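Local structure of alkylhalidase CmlS (Streptomyces venezuelae, 3I3L) at residues E64-G69 with H121-K126; V89-A94 with G224-I229; E219-G224 with F450-L455. The protein is an FAD-binding, flavin-dependent halogenase of chloramphenicol biosynthesis, in which the flavin is bonded covalently to the protein. All blocks are in the same frame, centred on the assembly; numbering follows the deposited sequence.

Contact 1. Residues E64-G69 with H121-K126; sequences ESLLPG and HAVQVK. With FAD (flavin-adenine dinucleotide), chain B.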
loop_
_atom_site.group_PDB
_atom_site.type_symbol
_atom_site.label_atom_id
_atom_site.label_comp_id
_atom_site.label_asym_id
_atom_site.label_seq_id
_atom_site.Cartn_x
_atom_site.Cartn_y
_atom_site.Cartn_z
ATOM N N GLU A 64 5.425 -3.837 -11.686
ATOM C CA GLU A 64 5.494 -2.793 -12.684
ATOM C C GLU A 64 4.427 -1.698 -12.613
ATOM O O GLU A 64 4.537 -0.672 -13.325
ATOM C CB GLU A 64 5.488 -3.451 -14.050
ATOM C CG GLU A 64 6.738 -4.340 -14.219
ATOM C CD GLU A 64 6.534 -5.460 -15.211
ATOM O OE1 GLU A 64 5.500 -6.178 -15.125
ATOM O OE2 GLU A 64 7.438 -5.631 -16.066
ATOM N N SER A 65 3.404 -1.899 -11.782
ATOM C CA SER A 65 2.259 -0.981 -11.820
ATOM C C SER A 65 2.268 -0.142 -10.557
ATOM O O SER A 65 2.195 -0.676 -9.410
ATOM C CB SER A 65 0.937 -1.756 -11.975
ATOM O OG SER A 65 -0.194 -0.920 -11.981
ATOM N N LEU A 66 2.381 1.176 -10.764
ATOM C CA LEU A 66 2.562 2.126 -9.662
ATOM C C LEU A 66 1.313 2.885 -9.239
ATOM O O LEU A 66 0.231 2.750 -9.866
ATOM C CB LEU A 66 3.680 3.082 -10.035
ATOM C CG LEU A 66 4.999 2.406 -10.497
ATOM C CD1 LEU A 66 6.113 3.434 -10.645
ATOM C CD2 LEU A 66 5.384 1.320 -9.466
ATOM N N LEU A 67 1.443 3.706 -8.191
ATOM C CA LEU A 67 0.256 4.385 -7.617
ATOM C C LEU A 67 0.496 5.894 -7.505
ATOM O O LEU A 67 1.656 6.368 -7.449
ATOM C CB LEU A 67 -0.108 3.770 -6.247
ATOM C CG LEU A 67 -0.656 2.317 -6.247
ATOM C CD1 LEU A 67 -0.827 1.778 -4.751
ATOM C CD2 LEU A 67 -2.016 2.184 -7.031
ATOM N N PRO A 68 -0.578 6.657 -7.496
ATOM C CA PRO A 68 -0.496 8.133 -7.384
ATOM C C PRO A 68 0.313 8.588 -6.191
ATOM O O PRO A 68 1.028 9.602 -6.281
ATOM C CB PRO A 68 -1.971 8.556 -7.195
ATOM C CG PRO A 68 -2.726 7.525 -7.969
ATOM C CD PRO A 68 -1.952 6.206 -7.734
ATOM N N GLY A 69 0.190 7.855 -5.076
ATOM C CA GLY A 69 0.871 8.236 -3.826
ATOM C C GLY A 69 2.386 8.254 -3.983
ATOM O O GLY A 69 3.080 9.059 -3.361
ATOM N N HIS A 121 -3.498 10.053 -11.408
ATOM C CA HIS A 121 -3.111 8.907 -12.180
ATOM C C HIS A 121 -1.736 8.402 -11.668
ATOM O O HIS A 121 -1.122 9.010 -10.761
ATOM C CB HIS A 121 -2.999 9.310 -13.633
ATOM C CG HIS A 121 -1.856 10.234 -13.873
ATOM N ND1 HIS A 121 -1.939 11.594 -13.637
ATOM C CD2 HIS A 121 -0.574 9.987 -14.228
ATOM C CE1 HIS A 121 -0.762 12.153 -13.868
ATOM N NE2 HIS A 121 0.081 11.200 -14.235
ATOM N N ALA A 122 -1.294 7.249 -12.180
ATOM C CA ALA A 122 0.073 6.855 -11.975
ATOM C C ALA A 122 0.547 6.321 -13.285
ATOM O O ALA A 122 0.020 6.715 -14.343
ATOM C CB ALA A 122 0.258 5.816 -10.805
ATOM N N VAL A 123 1.530 5.426 -13.255
ATOM C CA VAL A 123 2.105 4.968 -14.514
ATOM C C VAL A 123 2.475 3.521 -14.384
ATOM O O VAL A 123 2.463 2.953 -13.270
ATOM C CB VAL A 123 3.401 5.744 -14.806
ATOM C CG1 VAL A 123 3.093 7.218 -15.117
ATOM C CG2 VAL A 123 4.371 5.625 -13.571
ATOM N N GLN A 124 2.814 2.928 -15.511
ATOM C CA GLN A 124 3.321 1.577 -15.557
ATOM C C GLN A 124 4.788 1.703 -16.023
ATOM O O GLN A 124 5.080 2.572 -16.835
ATOM C CB GLN A 124 2.527 0.751 -16.574
ATOM C CG GLN A 124 1.006 1.067 -16.639
ATOM C CD GLN A 124 0.255 0.374 -15.521
ATOM O OE1 GLN A 124 -0.956 0.164 -15.604
ATOM N NE2 GLN A 124 0.971 -0.038 -14.490
ATOM N N VAL A 125 5.704 0.880 -15.480
ATOM C CA VAL A 125 7.104 1.017 -15.828
ATOM C C VAL A 125 7.787 -0.306 -16.079
ATOM O O VAL A 125 7.346 -1.362 -15.630
ATOM C CB VAL A 125 7.936 1.804 -14.754
ATOM C CG1 VAL A 125 7.217 3.150 -14.374
ATOM C CG2 VAL A 125 8.108 0.938 -13.490
ATOM N N LYS A 126 8.903 -0.222 -16.783
ATOM C CA LYS A 126 9.863 -1.268 -16.838
ATOM C C LYS A 126 10.807 -1.009 -15.671
ATOM O O LYS A 126 11.493 0.035 -15.630
ATOM C CB LYS A 126 10.559 -1.209 -18.200
ATOM C CG LYS A 126 11.524 -2.312 -18.464
ATOM C CD LYS A 126 11.829 -2.418 -19.997
ATOM C CE LYS A 126 11.055 -3.605 -20.612
ATOM N NZ LYS A 126 11.336 -3.763 -22.087
HETATM P PA FAD B . 13.454 -4.517 -4.375
HETATM O O1A FAD B . 13.576 -6.024 -4.355
HETATM O O2A FAD B . 12.733 -3.923 -5.534
HETATM O O5B FAD B . 14.961 -3.894 -4.293
HETATM C C5B FAD B . 15.903 -4.417 -3.378
HETATM C C4B FAD B . 17.347 -4.313 -3.921
HETATM O O4B FAD B . 18.237 -4.774 -2.878
HETATM C C3B FAD B . 17.592 -5.196 -5.121
HETATM O O3B FAD B . 17.989 -4.415 -6.207
HETATM C C2B FAD B . 18.727 -6.139 -4.693
HETATM O O2B FAD B . 19.688 -6.260 -5.694
HETATM C C1B FAD B . 19.317 -5.459 -3.467
HETATM N N9A FAD B . 19.912 -6.300 -2.445
HETATM C C8A FAD B . 19.398 -7.440 -1.903
HETATM N N7A FAD B . 20.250 -7.892 -0.957
HETATM C C5A FAD B . 21.350 -7.103 -0.942
HETATM C C6A FAD B . 22.509 -7.136 -0.189
HETATM N N6A FAD B . 22.700 -8.068 0.727
HETATM N N1A FAD B . 23.426 -6.139 -0.380
HETATM C C2A FAD B . 23.241 -5.152 -1.317
HETATM N N3A FAD B . 22.089 -5.129 -2.040
HETATM C C4A FAD B . 21.152 -6.086 -1.859
HETATM N N1 FAD B . 4.598 -3.792 -6.698
HETATM C C2 FAD B . 3.902 -2.736 -7.264
HETATM O O2 FAD B . 4.008 -1.639 -6.733
HETATM N N3 FAD B . 3.105 -2.914 -8.363
HETATM C C4 FAD B . 2.976 -4.150 -8.940
HETATM O O4 FAD B . 2.246 -4.280 -9.976
HETATM C C4X FAD B . 3.645 -5.228 -8.359
HETATM N N5 FAD B . 3.552 -6.472 -8.921
HETATM C C5X FAD B . 4.299 -7.506 -8.403
HETATM C C6 FAD B . 4.201 -8.787 -8.964
HETATM C C7 FAD B . 4.889 -9.832 -8.393
HETATM C C7M FAD B . 4.821 -11.220 -8.984
HETATM C C8 FAD B . 5.712 -9.571 -7.303
HETATM C C8M FAD B . 6.547 -10.640 -6.721
HETATM C C9 FAD B . 5.788 -8.309 -6.704
HETATM C C9A FAD B . 5.065 -7.282 -7.291
HETATM N N10 FAD B . 5.196 -6.041 -6.736
HETATM C C10 FAD B . 4.461 -5.028 -7.225
HETATM C "C1'" FAD B . 5.958 -5.969 -5.456
HETATM C "C2'" FAD B . 7.094 -4.983 -5.585
HETATM O "O2'" FAD B . 7.800 -5.299 -6.717
HETATM C "C3'" FAD B . 8.003 -4.881 -4.389
HETATM O "O3'" FAD B . 7.248 -4.489 -3.264
HETATM C "C4'" FAD B . 9.107 -3.797 -4.622
HETATM O "O4'" FAD B . 10.019 -4.188 -5.611
HETATM C "C5'" FAD B . 9.907 -3.601 -3.341
HETATM O "O5'" FAD B . 10.851 -2.583 -3.506
HETATM P P FAD B . 12.131 -2.689 -2.588
HETATM O O1P FAD B . 11.708 -2.988 -1.167
HETATM O O2P FAD B . 13.039 -1.490 -2.842
HETATM O O3P FAD B . 12.847 -4.083 -2.991
#

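Contact 2. Residues V89-A94 with G224-I229; sequences VKKPSA and GTTYSI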
loop_
_atom_site.group_PDB
_atom_site.type_symbol
_atom_site.label_atom_id
_atom_site.label_comp_id
_atom_site.label_asym_id
_atom_site.label_seq_id
_atom_site.Cartn_x
_atom_site.Cartn_y
_atom_site.Cartn_z
ATOM N N VAL A 89 3.922 4.720 -19.714
ATOM C CA VAL A 89 2.496 4.534 -20.005
ATOM C C VAL A 89 1.665 5.053 -18.810
ATOM O O VAL A 89 1.987 4.719 -17.650
ATOM C CB VAL A 89 2.177 3.044 -20.265
ATOM C CG1 VAL A 89 0.625 2.796 -20.434
ATOM C CG2 VAL A 89 2.916 2.562 -21.491
ATOM N N LYS A 90 0.627 5.859 -19.073
ATOM C CA LYS A 90 -0.211 6.401 -17.987
ATOM C C LYS A 90 -1.310 5.434 -17.541
ATOM O O LYS A 90 -1.989 4.812 -18.367
ATOM C CB LYS A 90 -0.798 7.784 -18.297
ATOM C CG LYS A 90 0.315 8.848 -18.415
ATOM C CD LYS A 90 0.059 10.125 -17.595
ATOM C CE LYS A 90 1.345 10.567 -16.749
ATOM N NZ LYS A 90 2.621 10.600 -17.555
ATOM N N LYS A 91 -1.475 5.321 -16.227
ATOM C CA LYS A 91 -2.485 4.398 -15.671
ATOM C C LYS A 91 -3.587 5.173 -14.995
ATOM O O LYS A 91 -3.324 5.839 -14.014
ATOM C CB LYS A 91 -1.840 3.410 -14.655
ATOM C CG LYS A 91 -2.870 2.810 -13.690
ATOM C CD LYS A 91 -2.399 1.557 -13.104
ATOM C CE LYS A 91 -1.783 1.768 -11.819
ATOM N NZ LYS A 91 -2.208 0.633 -10.813
ATOM N N PRO A 92 -4.819 5.071 -15.510
ATOM C CA PRO A 92 -5.971 5.845 -14.977
ATOM C C PRO A 92 -6.599 5.226 -13.749
ATOM O O PRO A 92 -7.244 5.912 -12.921
ATOM C CB PRO A 92 -6.997 5.793 -16.130
ATOM C CG PRO A 92 -6.558 4.589 -16.998
ATOM C CD PRO A 92 -5.186 4.165 -16.634
ATOM N N SER A 93 -6.415 3.916 -13.626
ATOM C CA SER A 93 -7.220 3.095 -12.725
ATOM C C SER A 93 -6.723 1.648 -12.651
ATOM O O SER A 93 -5.723 1.286 -13.258
ATOM C CB SER A 93 -8.626 3.035 -13.272
ATOM O OG SER A 93 -8.583 2.513 -14.593
ATOM N N ALA A 94 -7.443 0.836 -11.891
ATOM C CA ALA A 94 -7.255 -0.605 -11.930
ATOM C C ALA A 94 -8.620 -1.228 -12.229
ATOM O O ALA A 94 -9.640 -0.847 -11.626
ATOM C CB ALA A 94 -6.690 -1.078 -10.619
ATOM N N GLY A 224 -4.755 1.862 -20.595
ATOM C CA GLY A 224 -3.755 1.863 -19.574
ATOM C C GLY A 224 -4.132 1.259 -18.225
ATOM O O GLY A 224 -3.314 1.299 -17.277
ATOM N N THR A 225 -5.339 0.704 -18.102
ATOM C CA THR A 225 -5.787 0.189 -16.809
ATOM C C THR A 225 -5.080 -1.108 -16.525
ATOM O O THR A 225 -4.788 -1.844 -17.437
ATOM C CB THR A 225 -7.341 -0.030 -16.793
ATOM O OG1 THR A 225 -7.789 -0.245 -15.457
ATOM C CG2 THR A 225 -7.760 -1.221 -17.656
ATOM N N THR A 226 -4.857 -1.403 -15.243
ATOM C CA THR A 226 -4.320 -2.709 -14.799
ATOM C C THR A 226 -5.444 -3.735 -14.621
ATOM O O THR A 226 -6.353 -3.511 -13.785
ATOM C CB THR A 226 -3.531 -2.597 -13.452
ATOM O OG1 THR A 226 -2.344 -1.807 -13.642
ATOM C CG2 THR A 226 -3.108 -4.031 -12.847
ATOM N N TYR A 227 -5.371 -4.876 -15.344
ATOM C CA TYR A 227 -6.429 -5.909 -15.263
ATOM C C TYR A 227 -6.050 -7.013 -14.295
ATOM O O TYR A 227 -4.928 -7.542 -14.350
ATOM C CB TYR A 227 -6.681 -6.536 -16.607
ATOM C CG TYR A 227 -7.323 -5.618 -17.594
ATOM C CD1 TYR A 227 -8.688 -5.369 -17.525
ATOM C CD2 TYR A 227 -6.560 -4.994 -18.610
ATOM C CE1 TYR A 227 -9.294 -4.531 -18.423
ATOM C CE2 TYR A 227 -7.158 -4.188 -19.539
ATOM C CZ TYR A 227 -8.535 -3.953 -19.436
ATOM O OH TYR A 227 -9.168 -3.119 -20.315
ATOM N N SER A 228 -6.966 -7.327 -13.365
ATOM C CA SER A 228 -6.808 -8.503 -12.483
ATOM C C SER A 228 -8.025 -9.390 -12.701
ATOM O O SER A 228 -9.154 -8.926 -12.640
ATOM C CB SER A 228 -6.707 -8.139 -11.005
ATOM O OG SER A 228 -5.709 -7.160 -10.748
ATOM N N ILE A 229 -7.782 -10.667 -12.967
ATOM C CA ILE A 229 -8.819 -11.543 -13.532
ATOM C C ILE A 229 -8.758 -12.899 -12.882
ATOM O O ILE A 229 -7.729 -13.564 -12.893
ATOM C CB ILE A 229 -8.625 -11.716 -15.038
ATOM C CG1 ILE A 229 -8.539 -10.338 -15.708
ATOM C CG2 ILE A 229 -9.711 -12.649 -15.653
ATOM C CD1 ILE A 229 -8.428 -10.365 -17.258
#

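Contact 3. Residues E219-G224 with F450-L455; sequences EGDLKG and FSEAEL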
loop_
_atom_site.group_PDB
_atom_site.type_symbol
_atom_site.label_atom_id
_atom_site.label_comp_id
_atom_site.label_asym_id
_atom_site.label_seq_id
_atom_site.Cartn_x
_atom_site.Cartn_y
_atom_site.Cartn_z
ATOM N N GLU A 219 -9.732 2.290 -26.146
ATOM C CA GLU A 219 -9.460 3.692 -26.431
ATOM C C GLU A 219 -10.016 4.632 -25.368
ATOM O O GLU A 219 -9.544 5.746 -25.247
ATOM C CB GLU A 219 -10.079 4.074 -27.784
ATOM C CG GLU A 219 -10.088 2.940 -28.823
ATOM C CD GLU A 219 -10.093 3.451 -30.262
ATOM O OE1 GLU A 219 -10.623 4.593 -30.498
ATOM O OE2 GLU A 219 -9.558 2.698 -31.139
ATOM N N GLY A 220 -11.053 4.208 -24.651
ATOM C CA GLY A 220 -11.777 5.108 -23.796
ATOM C C GLY A 220 -11.091 5.247 -22.473
ATOM O O GLY A 220 -9.857 5.142 -22.393
ATOM N N ASP A 221 -11.890 5.442 -21.423
ATOM C CA ASP A 221 -11.346 5.550 -20.079
ATOM C C ASP A 221 -10.535 4.293 -19.642
ATOM O O ASP A 221 -9.694 4.366 -18.736
ATOM C CB ASP A 221 -12.492 5.862 -19.097
ATOM C CG ASP A 221 -13.019 7.336 -19.225
ATOM O OD1 ASP A 221 -12.306 8.202 -19.758
ATOM O OD2 ASP A 221 -14.159 7.618 -18.777
ATOM N N LEU A 222 -10.795 3.148 -20.279
ATOM C CA LEU A 222 -10.105 1.869 -19.954
ATOM C C LEU A 222 -8.598 1.804 -20.319
ATOM O O LEU A 222 -7.853 0.927 -19.833
ATOM C CB LEU A 222 -10.875 0.666 -20.554
ATOM C CG LEU A 222 -12.164 0.268 -19.799
ATOM C CD1 LEU A 222 -12.945 -0.746 -20.564
ATOM C CD2 LEU A 222 -11.837 -0.297 -18.436
ATOM N N LYS A 223 -8.130 2.741 -21.142
ATOM C CA LYS A 223 -6.796 2.647 -21.701
ATOM C C LYS A 223 -5.705 2.795 -20.604
ATOM O O LYS A 223 -5.727 3.750 -19.786
ATOM C CB LYS A 223 -6.586 3.711 -22.766
ATOM C CG LYS A 223 -5.345 3.450 -23.651
ATOM C CD LYS A 223 -4.011 3.516 -22.878
ATOM C CE LYS A 223 -2.751 3.212 -23.742
ATOM N NZ LYS A 223 -2.841 3.974 -25.074
ATOM N N GLY A 224 -4.755 1.862 -20.595
ATOM C CA GLY A 224 -3.755 1.863 -19.574
ATOM C C GLY A 224 -4.132 1.259 -18.225
ATOM O O GLY A 224 -3.314 1.299 -17.277
ATOM N N PHE A 450 -17.379 1.774 -21.794
ATOM C CA PHE A 450 -17.165 2.232 -20.414
ATOM C C PHE A 450 -16.571 3.625 -20.349
ATOM O O PHE A 450 -15.549 3.904 -20.995
ATOM C CB PHE A 450 -16.213 1.285 -19.668
ATOM C CG PHE A 450 -15.813 1.786 -18.326
ATOM C CD1 PHE A 450 -16.624 1.579 -17.230
ATOM C CD2 PHE A 450 -14.644 2.480 -18.163
ATOM C CE1 PHE A 450 -16.266 2.039 -16.030
ATOM C CE2 PHE A 450 -14.273 2.960 -16.952
ATOM C CZ PHE A 450 -15.070 2.738 -15.872
ATOM N N SER A 451 -17.197 4.481 -19.539
ATOM C CA SER A 451 -16.605 5.755 -19.148
ATOM C C SER A 451 -16.651 5.865 -17.629
ATOM O O SER A 451 -17.554 5.365 -17.009
ATOM C CB SER A 451 -17.356 6.929 -19.796
ATOM O OG SER A 451 -18.749 6.819 -19.514
ATOM N N GLU A 452 -15.692 6.545 -17.038
ATOM C CA GLU A 452 -15.665 6.675 -15.576
ATOM C C GLU A 452 -16.846 7.459 -15.043
ATOM O O GLU A 452 -17.237 7.308 -13.883
ATOM C CB GLU A 452 -14.326 7.254 -15.096
ATOM C CG GLU A 452 -13.179 6.247 -15.281
ATOM C CD GLU A 452 -11.896 6.662 -14.604
ATOM O OE1 GLU A 452 -11.962 7.526 -13.704
ATOM O OE2 GLU A 452 -10.821 6.115 -14.960
ATOM N N ALA A 453 -17.429 8.291 -15.897
ATOM C CA ALA A 453 -18.616 9.042 -15.500
ATOM C C ALA A 453 -19.842 8.145 -15.246
ATOM O O ALA A 453 -20.726 8.502 -14.444
ATOM C CB ALA A 453 -18.919 10.135 -16.540
ATOM N N GLU A 454 -19.896 6.973 -15.884
ATOM C CA GLU A 454 -20.993 6.033 -15.606
ATOM C C GLU A 454 -20.920 5.512 -14.150
ATOM O O GLU A 454 -21.866 4.921 -13.643
ATOM C CB GLU A 454 -20.973 4.884 -16.602
ATOM C CG GLU A 454 -20.104 3.663 -16.154
ATOM C CD GLU A 454 -19.935 2.635 -17.251
ATOM O OE1 GLU A 454 -20.023 1.404 -16.961
ATOM O OE2 GLU A 454 -19.697 3.051 -18.412
ATOM N N LEU A 455 -19.807 5.779 -13.459
ATOM C CA LEU A 455 -19.660 5.362 -12.055
ATOM C C LEU A 455 -20.193 6.423 -11.108
ATOM O O LEU A 455 -20.325 6.162 -9.911
ATOM C CB LEU A 455 -18.165 5.124 -11.721
ATOM C CG LEU A 455 -17.446 4.052 -12.553
ATOM C CD1 LEU A 455 -16.028 3.858 -11.978
ATOM C CD2 LEU A 455 -18.209 2.736 -12.589
HETATM O O HOH W 1 -10.129 3.697 -16.106
#

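Contact 1. Residues E64-G69 with H121-K126
Ser65 and Gln124 form a single backbone bridge, CA to CA 4.7 Å, between segments running 157° apart. Two hydrogen bonds flank it. Val125 N donates a hydrogen bond to Glu64 O at 2.9 Å. Leu66 N donates to Val123 O at 3.1 Å. Leu66 carries most of the apolar packing. With chi1 at -52° its CG stands beside its own backbone N, and CD1 lies 3.9 Å from Val125 CG1. The same methyl also meets Val123 CG2. Ala122 CB presses on the other backbone, 3.2 Å from Leu66 O, and touches Pro68 CD.

Here strand 122-124, which pairs with strand 89-97 in a mixed sheet, backs a loop that holds the flavin. Ser65 binds FAD through its main chain. Its N donates to FAD O4 at 3.2 Å, and its O accepts from FAD N3 at 2.6 Å. The Ser65 hydroxyl turns to Lys91 and Thr226 instead. Glu64 passes CB and CG beside Val125 O and hydrogen-bonds through its carboxylate to Tyr211 and Ser247. Beyond Leu67, the N-cap residue, helix 68-76 begins, and Pro68 CA approaches His121 O.

Contact 2. Residues V89-A94 with G224-I229
Thr225, which meets Ser93 across the contact, lays its CG2 methyl over one face of the Tyr227 ring, offset toward the rim. The side chains of Phe218, Met238 and Thr95 also touch Tyr227. A chi1 of -167° places Thr225 OG1 anti to its own N, on the side of Ser93. The two hydroxyls, Thr225 OG1 and Ser93 OG, are 3.0 Å apart. Thr225 OG1 is also hydrogen-bonded to Thr95 OG1.

The backbones join as parallel neighbours, strand 89-97 beside 226-231 in one mixed sheet, with Ala94 bridged to Thr226. Thr226 N makes a weak but straight hydrogen bond to Ser93 O, 3.5 Å long and 168° at the hydrogen. Before Ser93 the first strand is interrupted at Pro92, whose CD packs 3.5 Å from Gly224 C. Gly224 CA comes 3.6 Å from Lys90 O. With phi at 81°, a side chain here would run into that oxygen and into the carbonyl O of Lys223, and glycine has none. Lys91 CA makes a CH...O contact with Gly224 O. Its side chain slants past Thr226, CD to OG1 at 3.4 Å. Lys91 NZ and Thr226 OG1 are each hydrogen-bonded to OG of Ser65, an FAD-binding residue.

Contact 3. Residues E219-G224 with F450-L455
Asp221 OD2 accepts a hydrogen bond from Glu452 N at 2.6 Å, with an angle of 164° at the hydrogen. Glu452 N meets OD2 on its anti side, 16° out of the carboxylate plane. The same oxygen lies against Ser451 CA. Asp221 CB lies 4.0 Å from Phe450 CE2. Leu222 crosses the Phe450 side chain at about a right angle, CG to CD2 3.7 Å. Phe450 has CG anti to its backbone N, chi1 172°, which sends the ring toward this loop. A water adds a second polar link. It donates to Asp221 O at 2.7 Å and to Glu452 OE2 at 2.8 Å.

The next shell sets these groups in place. Lys223 N donates to Gly220 O at 3.2 Å, closing the turn that presents Asp221 and Leu222. The carboxylate of Asp448 accepts hydrogen bonds from the backbone N of Glu219 and of Gly220. Ser451 N donates to Glu454 OE2, while Glu454 OE1 is salt-bridged to Arg443. Glu452 OE1 is hydrogen-bonded to Ser108 OG, and His441 stacks on Phe450. The contact is a type I beta turn, in the loop between strands 203-213 and 226-231, docked on the N-terminal end of the short 3-10 segment 452-454 just before helix 456-471.

From the N terminus, residues 64-69 come first, and contact 1 closes a loop of 51 residues when the chain reaches 121-126. Residues 89-94 lie inside that loop. They find their partner only at 224-229, so contact 2 crosses contact 1. Contact 3 opens at 219-224, after contact 1 has closed and before contact 2 is complete. It ends at 450-455 and so crosses contact 2, while contacts 1 and 3 are in series. Contacts 2 and 3 share Gly224. Strand 89-97 pairs with both 122-124 and 226-231. The three contacts thus run from the flavin loop, through the sheet of these three strands, to the loop preceding helix 456-471.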